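Local coordinates for protein YCAC GENE product (Escherichia coli, PDB 1YAC) that is an octameric bacterial protein of the isochorismatase family, probably a hydrolase, whose substrate remains unknown, at residues A[85-89]-A[90-94]; A[144-147]-A[148-152]; A[193-196]-A[197-201]. One frame throughout, in Å; residues are numbered along the deposited sequence.

Contact 1 (A[85-89]-A[90-94]); sequences PGNIN and AWDNE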
loop_
_atom_site.group_PDB
_atom_site.type_symbol
_atom_site.label_atom_id
_atom_site.label_comp_id
_atom_site.label_asym_id
_atom_site.label_seq_id
_atom_site.Cartn_x
_atom_site.Cartn_y
_atom_site.Cartn_z
ATOM N N PRO A 85 -38.076 1.179 -10.043
ATOM C CA PRO A 85 -38.114 2.576 -10.477
ATOM C C PRO A 85 -37.724 3.573 -9.394
ATOM O O PRO A 85 -37.367 4.709 -9.711
ATOM C CB PRO A 85 -39.570 2.773 -10.911
ATOM C CG PRO A 85 -40.312 1.515 -10.497
ATOM C CD PRO A 85 -39.407 0.709 -9.630
ATOM N N GLY A 86 -37.758 3.156 -8.127
ATOM C CA GLY A 86 -37.422 4.092 -7.063
ATOM C C GLY A 86 -36.825 3.564 -5.774
ATOM O O GLY A 86 -35.947 4.215 -5.203
ATOM N N ASN A 87 -37.290 2.410 -5.305
ATOM C CA ASN A 87 -36.779 1.833 -4.065
ATOM C C ASN A 87 -35.291 1.522 -4.097
ATOM O O ASN A 87 -34.835 0.723 -4.913
ATOM C CB ASN A 87 -37.556 0.576 -3.695
ATOM C CG ASN A 87 -38.878 0.895 -3.019
ATOM O OD1 ASN A 87 -39.924 0.352 -3.387
ATOM N ND2 ASN A 87 -38.841 1.800 -2.031
ATOM N N ILE A 88 -34.554 2.137 -3.186
ATOM C CA ILE A 88 -33.108 1.950 -3.105
ATOM C C ILE A 88 -32.803 0.574 -2.520
ATOM O O ILE A 88 -31.983 -0.167 -3.057
ATOM C CB ILE A 88 -32.452 3.106 -2.309
ATOM C CG1 ILE A 88 -32.609 4.415 -3.100
ATOM C CG2 ILE A 88 -30.988 2.805 -2.054
ATOM C CD1 ILE A 88 -32.028 5.655 -2.428
ATOM N N ASN A 89 -33.433 0.250 -1.393
ATOM C CA ASN A 89 -33.281 -1.081 -0.782
ATOM C C ASN A 89 -34.250 -1.980 -1.585
ATOM O O ASN A 89 -35.464 -1.739 -1.598
ATOM C CB ASN A 89 -33.713 -1.058 0.683
ATOM C CG ASN A 89 -33.691 -2.433 1.313
ATOM O OD1 ASN A 89 -33.396 -3.432 0.664
ATOM N ND2 ASN A 89 -33.983 -2.487 2.597
ATOM N N ALA A 90 -33.712 -2.981 -2.289
ATOM C CA ALA A 90 -34.524 -3.901 -3.086
ATOM C C ALA A 90 -35.621 -4.566 -2.265
ATOM O O ALA A 90 -36.693 -4.882 -2.794
ATOM C CB ALA A 90 -33.648 -4.974 -3.723
ATOM N N TRP A 91 -35.351 -4.782 -0.977
ATOM C CA TRP A 91 -36.334 -5.400 -0.093
ATOM C C TRP A 91 -37.593 -4.550 0.068
ATOM O O TRP A 91 -38.620 -5.062 0.478
ATOM C CB TRP A 91 -35.736 -5.717 1.277
ATOM C CG TRP A 91 -36.363 -6.939 1.873
ATOM C CD1 TRP A 91 -37.400 -6.985 2.775
ATOM C CD2 TRP A 91 -36.015 -8.304 1.598
ATOM N NE1 TRP A 91 -37.712 -8.291 3.071
ATOM C CE2 TRP A 91 -36.880 -9.119 2.362
ATOM C CE3 TRP A 91 -35.052 -8.915 0.776
ATOM C CZ2 TRP A 91 -36.810 -10.520 2.329
ATOM C CZ3 TRP A 91 -34.984 -10.301 0.746
ATOM C CH2 TRP A 91 -35.858 -11.089 1.517
ATOM N N ASP A 92 -37.499 -3.252 -0.213
ATOM C CA ASP A 92 -38.655 -2.359 -0.135
ATOM C C ASP A 92 -39.551 -2.490 -1.367
ATOM O O ASP A 92 -40.644 -1.919 -1.407
ATOM C CB ASP A 92 -38.208 -0.906 0.018
ATOM C CG ASP A 92 -37.802 -0.562 1.441
ATOM O OD1 ASP A 92 -38.284 -1.227 2.385
ATOM O OD2 ASP A 92 -37.003 0.378 1.619
ATOM N N ASN A 93 -39.081 -3.218 -2.378
ATOM C CA ASN A 93 -39.851 -3.442 -3.606
ATOM C C ASN A 93 -40.643 -4.739 -3.408
ATOM O O ASN A 93 -40.065 -5.809 -3.199
ATOM C CB ASN A 93 -38.901 -3.558 -4.811
ATOM C CG ASN A 93 -39.631 -3.824 -6.126
ATOM O OD1 ASN A 93 -40.176 -4.913 -6.337
ATOM N ND2 ASN A 93 -39.611 -2.849 -7.031
ATOM N N GLU A 94 -41.965 -4.648 -3.453
ATOM C CA GLU A 94 -42.820 -5.821 -3.243
ATOM C C GLU A 94 -42.595 -6.978 -4.225
ATOM O O GLU A 94 -42.625 -8.155 -3.830
ATOM C CB GLU A 94 -44.285 -5.396 -3.233
ATOM C CG GLU A 94 -44.602 -4.425 -2.107
ATOM C CD GLU A 94 -46.076 -4.053 -2.038
ATOM O OE1 GLU A 94 -46.641 -3.647 -3.080
ATOM O OE2 GLU A 94 -46.660 -4.161 -0.936
HETATM O O HOH W 1 -40.204 0.285 -6.408
HETATM O O HOH W 2 -31.001 -2.849 -2.645
HETATM O O HOH W 3 -35.343 1.779 0.166
#

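Contact 2 (A[144-147]-A[148-152]); sequences NEIT and RHSAW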
loop_
_atom_site.group_PDB
_atom_site.type_symbol
_atom_site.label_atom_id
_atom_site.label_comp_id
_atom_site.label_asym_id
_atom_site.label_seq_id
_atom_site.Cartn_x
_atom_site.Cartn_y
_atom_site.Cartn_z
ATOM N N ASN A 144 -14.579 2.682 -1.820
ATOM C CA ASN A 144 -13.245 2.483 -1.281
ATOM C C ASN A 144 -13.286 1.499 -0.116
ATOM O O ASN A 144 -14.349 0.979 0.215
ATOM C CB ASN A 144 -12.659 3.843 -0.836
ATOM C CG ASN A 144 -13.575 4.594 0.127
ATOM O OD1 ASN A 144 -13.825 4.128 1.232
ATOM N ND2 ASN A 144 -14.094 5.757 -0.304
ATOM N N GLU A 145 -12.124 1.242 0.490
ATOM C CA GLU A 145 -12.021 0.294 1.595
ATOM C C GLU A 145 -12.787 0.690 2.841
ATOM O O GLU A 145 -13.260 -0.183 3.578
ATOM C CB GLU A 145 -10.557 -0.052 1.901
ATOM C CG GLU A 145 -9.934 -0.904 0.786
ATOM C CD GLU A 145 -8.488 -1.325 1.054
ATOM O OE1 GLU A 145 -8.019 -1.209 2.209
ATOM O OE2 GLU A 145 -7.814 -1.781 0.102
ATOM N N ILE A 146 -12.914 1.988 3.089
ATOM C CA ILE A 146 -13.678 2.441 4.249
ATOM C C ILE A 146 -15.176 2.153 4.066
ATOM O O ILE A 146 -15.813 1.613 4.966
ATOM C CB ILE A 146 -13.475 3.942 4.528
ATOM C CG1 ILE A 146 -12.037 4.186 4.998
ATOM C CG2 ILE A 146 -14.483 4.436 5.573
ATOM C CD1 ILE A 146 -11.707 5.650 5.279
ATOM N N THR A 147 -15.729 2.472 2.897
ATOM C CA THR A 147 -17.153 2.228 2.660
ATOM C C THR A 147 -17.406 0.727 2.673
ATOM O O THR A 147 -18.437 0.263 3.189
ATOM C CB THR A 147 -17.673 2.881 1.341
ATOM O OG1 THR A 147 -16.951 2.374 0.206
ATOM C CG2 THR A 147 -17.502 4.406 1.406
ATOM N N ARG A 148 -16.440 -0.036 2.165
ATOM C CA ARG A 148 -16.549 -1.489 2.155
ATOM C C ARG A 148 -16.490 -2.079 3.571
ATOM O O ARG A 148 -17.415 -2.768 3.995
ATOM C CB ARG A 148 -15.427 -2.119 1.329
ATOM C CG ARG A 148 -15.462 -3.654 1.358
ATOM C CD ARG A 148 -14.380 -4.288 0.520
ATOM N NE ARG A 148 -13.067 -4.218 1.142
ATOM C CZ ARG A 148 -11.915 -4.004 0.502
ATOM N NH1 ARG A 148 -11.858 -3.805 -0.805
ATOM N NH2 ARG A 148 -10.789 -4.091 1.178
ATOM N N HIS A 149 -15.395 -1.824 4.287
ATOM C CA HIS A 149 -15.212 -2.380 5.626
ATOM C C HIS A 149 -16.286 -1.967 6.626
ATOM O O HIS A 149 -16.642 -2.751 7.509
ATOM C CB HIS A 149 -13.798 -2.104 6.151
ATOM C CG HIS A 149 -12.722 -2.853 5.417
ATOM N ND1 HIS A 149 -11.453 -2.344 5.232
ATOM C CD2 HIS A 149 -12.731 -4.068 4.811
ATOM C CE1 HIS A 149 -10.729 -3.208 4.539
ATOM N NE2 HIS A 149 -11.477 -4.264 4.271
ATOM N N SER A 150 -16.804 -0.749 6.492
ATOM C CA SER A 150 -17.877 -0.275 7.362
ATOM C C SER A 150 -19.114 -1.154 7.125
ATOM O O SER A 150 -19.773 -1.605 8.076
ATOM C CB SER A 150 -18.178 1.201 7.078
ATOM O OG SER A 150 -17.110 2.027 7.554
ATOM N N ALA A 151 -19.372 -1.455 5.857
ATOM C CA ALA A 151 -20.492 -2.302 5.474
ATOM C C ALA A 151 -20.287 -3.730 5.996
ATOM O O ALA A 151 -21.230 -4.349 6.487
ATOM C CB ALA A 151 -20.645 -2.310 3.958
ATOM N N TRP A 152 -19.067 -4.265 5.859
ATOM C CA TRP A 152 -18.777 -5.619 6.351
ATOM C C TRP A 152 -19.103 -5.697 7.817
ATOM O O TRP A 152 -19.726 -6.662 8.264
ATOM C CB TRP A 152 -17.305 -5.987 6.209
ATOM C CG TRP A 152 -16.916 -6.363 4.839
ATOM C CD1 TRP A 152 -17.616 -6.136 3.695
ATOM C CD2 TRP A 152 -15.675 -6.956 4.447
ATOM N NE1 TRP A 152 -16.880 -6.533 2.607
ATOM C CE2 TRP A 152 -15.680 -7.039 3.039
ATOM C CE3 TRP A 152 -14.554 -7.421 5.152
ATOM C CZ2 TRP A 152 -14.601 -7.566 2.311
ATOM C CZ3 TRP A 152 -13.473 -7.952 4.422
ATOM C CH2 TRP A 152 -13.513 -8.014 3.018
#

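Contact 3 (A[193-196]-A[197-201]); sequences DYRN and LMTSY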
loop_
_atom_site.group_PDB
_atom_site.type_symbol
_atom_site.label_atom_id
_atom_site.label_comp_id
_atom_site.label_asym_id
_atom_site.label_seq_id
_atom_site.Cartn_x
_atom_site.Cartn_y
_atom_site.Cartn_z
ATOM N N ASP A 193 -4.358 -18.804 -12.174
ATOM C CA ASP A 193 -3.374 -19.676 -11.535
ATOM C C ASP A 193 -3.781 -21.148 -11.616
ATOM O O ASP A 193 -2.942 -22.017 -11.873
ATOM C CB ASP A 193 -3.140 -19.266 -10.070
ATOM C CG ASP A 193 -2.465 -17.887 -9.935
ATOM O OD1 ASP A 193 -1.547 -17.564 -10.731
ATOM O OD2 ASP A 193 -2.844 -17.133 -9.017
ATOM N N TYR A 194 -5.069 -21.417 -11.423
ATOM C CA TYR A 194 -5.562 -22.784 -11.473
ATOM C C TYR A 194 -5.526 -23.303 -12.906
ATOM O O TYR A 194 -5.146 -24.455 -13.151
ATOM C CB TYR A 194 -6.984 -22.893 -10.919
ATOM C CG TYR A 194 -7.298 -24.321 -10.535
ATOM C CD1 TYR A 194 -6.690 -24.897 -9.418
ATOM C CD2 TYR A 194 -8.146 -25.120 -11.315
ATOM C CE1 TYR A 194 -6.905 -26.220 -9.078
ATOM C CE2 TYR A 194 -8.371 -26.470 -10.974
ATOM C CZ TYR A 194 -7.740 -27.000 -9.850
ATOM O OH TYR A 194 -7.943 -28.300 -9.451
ATOM N N ARG A 195 -5.922 -22.452 -13.845
ATOM C CA ARG A 195 -5.890 -22.832 -15.255
ATOM C C ARG A 195 -4.463 -23.230 -15.648
ATOM O O ARG A 195 -4.263 -24.206 -16.368
ATOM C CB ARG A 195 -6.397 -21.697 -16.152
ATOM C CG ARG A 195 -6.190 -21.989 -17.637
ATOM C CD ARG A 195 -6.867 -20.972 -18.550
ATOM N NE ARG A 195 -8.306 -21.205 -18.648
ATOM C CZ ARG A 195 -9.124 -20.520 -19.437
ATOM N NH1 ARG A 195 -8.646 -19.547 -20.205
ATOM N NH2 ARG A 195 -10.419 -20.796 -19.449
ATOM N N ASN A 196 -3.467 -22.490 -15.148
ATOM C CA ASN A 196 -2.058 -22.785 -15.456
ATOM C C ASN A 196 -1.639 -24.159 -14.913
ATOM O O ASN A 196 -0.927 -24.924 -15.587
ATOM C CB ASN A 196 -1.150 -21.675 -14.926
ATOM C CG ASN A 196 -1.319 -20.379 -15.700
ATOM O OD1 ASN A 196 -1.772 -20.390 -16.846
ATOM N ND2 ASN A 196 -0.984 -19.256 -15.075
ATOM N N LEU A 197 -2.097 -24.471 -13.703
ATOM C CA LEU A 197 -1.813 -25.767 -13.091
ATOM C C LEU A 197 -2.421 -26.871 -13.950
ATOM O O LEU A 197 -1.824 -27.949 -14.104
ATOM C CB LEU A 197 -2.412 -25.847 -11.682
ATOM C CG LEU A 197 -1.774 -24.963 -10.606
ATOM C CD1 LEU A 197 -2.473 -25.167 -9.322
ATOM C CD2 LEU A 197 -0.333 -25.303 -10.411
ATOM N N MET A 198 -3.621 -26.616 -14.464
ATOM C CA MET A 198 -4.300 -27.581 -15.329
ATOM C C MET A 198 -3.545 -27.779 -16.629
ATOM O O MET A 198 -3.352 -28.911 -17.072
ATOM C CB MET A 198 -5.720 -27.147 -15.652
ATOM C CG MET A 198 -6.662 -27.378 -14.519
ATOM S SD MET A 198 -8.357 -26.877 -14.833
ATOM C CE MET A 198 -8.739 -28.108 -15.822
ATOM N N THR A 199 -3.132 -26.679 -17.241
ATOM C CA THR A 199 -2.383 -26.739 -18.485
ATOM C C THR A 199 -1.142 -27.614 -18.315
ATOM O O THR A 199 -0.932 -28.548 -19.078
ATOM C CB THR A 199 -1.956 -25.322 -18.948
ATOM O OG1 THR A 199 -3.128 -24.534 -19.202
ATOM C CG2 THR A 199 -1.118 -25.393 -20.223
ATOM N N SER A 200 -0.335 -27.335 -17.301
ATOM C CA SER A 200 0.875 -28.122 -17.089
ATOM C C SER A 200 0.549 -29.595 -16.853
ATOM O O SER A 200 1.135 -30.483 -17.485
ATOM C CB SER A 200 1.685 -27.556 -15.921
ATOM O OG SER A 200 2.188 -26.267 -16.236
ATOM N N TYR A 201 -0.408 -29.846 -15.966
ATOM C CA TYR A 201 -0.804 -31.215 -15.644
ATOM C C TYR A 201 -1.337 -31.958 -16.879
ATOM O O TYR A 201 -0.977 -33.105 -17.129
ATOM C CB TYR A 201 -1.863 -31.213 -14.549
ATOM C CG TYR A 201 -2.299 -32.595 -14.168
ATOM C CD1 TYR A 201 -1.552 -33.358 -13.275
ATOM C CD2 TYR A 201 -3.449 -33.153 -14.718
ATOM C CE1 TYR A 201 -1.940 -34.651 -12.936
ATOM C CE2 TYR A 201 -3.848 -34.439 -14.391
ATOM C CZ TYR A 201 -3.085 -35.183 -13.501
ATOM O OH TYR A 201 -3.466 -36.469 -13.190
HETATM O O HOH W 4 -2.462 -21.958 -19.064
#

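Contact 1 (A[85-89]-A[90-94])
N89 grips the turn that follows it with both of its carbonyl groups, one from the backbone and one from the side chain. Its CB lies 3.7 Å from D92 OD2. CG comes next, 3.6 Å from A90 N. With CG opposite the backbone N (chi1 175°), the amide is carried forward beside W91, the two side chains pointing the same way and their planes 36° apart. At the tip the amide divides its work. OD1 accepts from W91 N at 2.9 Å, the donor standing well above the carbonyl plane, and it also packs 3.3 Å from W91 CB. ND2 turns to S125 OG on helix 115-128, so both amide ends are fixed. The backbone oxygen N89 O takes D92 N at 2.9 Å, again from above its plane.

D92 and N87 cross nearly at right angles, with N87 ND2 resting 3.5 Å from D92 CB. A water binds N89 N and D92 OD2, bridging the turn on that side, while the same carboxylate oxygen makes a salt bridge with R7 of the second subunit. A further water links I88 O to A90 N. W91 NE1 hydrogen-bonds to E129, and N93 uses OD1 to cap F96 N at the start of helix 94-102.

The side-chain bond from N89 to the residue two further on is an Asx turn, overlaid on the 3-10 turn 90-92, in the connection from strand 81-84 to helix 94-102 of the alpha-beta-alpha sandwich.

Contact 2 (A[144-147]-A[148-152])
E145 and R148 run side by side and point the same way, one turn apart on helix 145-158. The aliphatic part of the glutamate lies over one face of the guanidinium, with E145 CG 3.3 Å from R148 NH2. The carboxylate is turned 31° from the guanidinium plane, and the salt bridge from E145 OE2 to R148 NH2 is long at 3.9 Å. R148 NH1 makes a second salt bridge, with D30. E145 and H149 also lie side by side, pointing the same way, with carboxylate and ring planes 61° apart. A bend at chi3 (75°) brings R148 NE over the W152 ring, 3.7 Å above its plane and toward its rim; H149 CD2 lies over the same face. The H149 ring meets the R148 guanidinium at its edge, through NE2.

S150 drops back onto the preceding turn. Its OG and its N reach I146 O from opposite faces of that carbonyl, OG at 2.9 Å and N at 3.0 Å, and OG also bonds to T137 of the second subunit.

At the helix start N144 O likewise takes two donors, R148 N and T147 OG1, the latter at 3.0 Å; T147 OG1 has T142 as a further partner. N144 OD1 accepts from T147 N at 3.0 Å, which makes N144 a classic asparagine N-cap, opening the helix of the beta-alpha-beta unit between strands 132-136 and 161-163.

Contact 3 (A[193-196]-A[197-201])
A sulfur leans against a tyrosine ring along one side of the helix: M198 SD comes 3.9 Å from Y194 CE2, a Met-aromatic contact one turn apart. The sulfur stands 4.9 Å from the ring centroid and 62° off the ring normal, so its approach is oblique. M198 CG lies beside the backbone N (chi1 -77°) and the chain runs extended to SD, which sets the sulfur at the CD2-CE2 side of the ring; M198 CG adds a contact of 4.0 Å to Y194 CE2. With CG swung far from its own backbone N (chi1 -160°), the Y194 ring leans along the helix toward M198 and also meets L197, whose CD1 lies 4.2 Å from Y194 CD1. At the far end Y194 OH bonds to N65 of the third subunit.

These residues belong to helix 192-204, the last of the chain, held by regular i to i+4 backbone bonds such as M198 N to Y194 O at 3.0 Å. Its surface is shared between neighbours in the octamer: D193 makes a salt bridge with R29 of the third subunit, while R195 pairs with E71 of the fourth and gives NE to S188 of its own chain.

Replacing Y194 by an alanine would probably leave M198 SD without its aromatic neighbour, open a gap beside L197 CD1 and deprive N65 of the third subunit of its hydroxyl partner.

On the side of the helix carrying N196 and T199, a water joins the two side chains, 2.8 Å from N196 OD1 and 2.7 Å from T199 OG1.

Contacts 1, 2 and 3 follow one another along the chain. The first two lie within the isochorismatase domain, their centres 22 Å apart: contact 1 in the loop after strand 81-84, at one outermost strand of the parallel sheet, and contact 2 at the start of helix 145-158, which leads to strand 161-163 at the other. Contact 3 sits on the C-terminal helix 192-204, with its centre 34 Å from that of contact 2 and 43 Å from that of contact 1, on the opposite side of the chain's centre from contact 1. Contacts 1 and 2 both touch the second subunit, and contacts 2 and 3 the third, so these local turns and helices also line interfaces of the octamer.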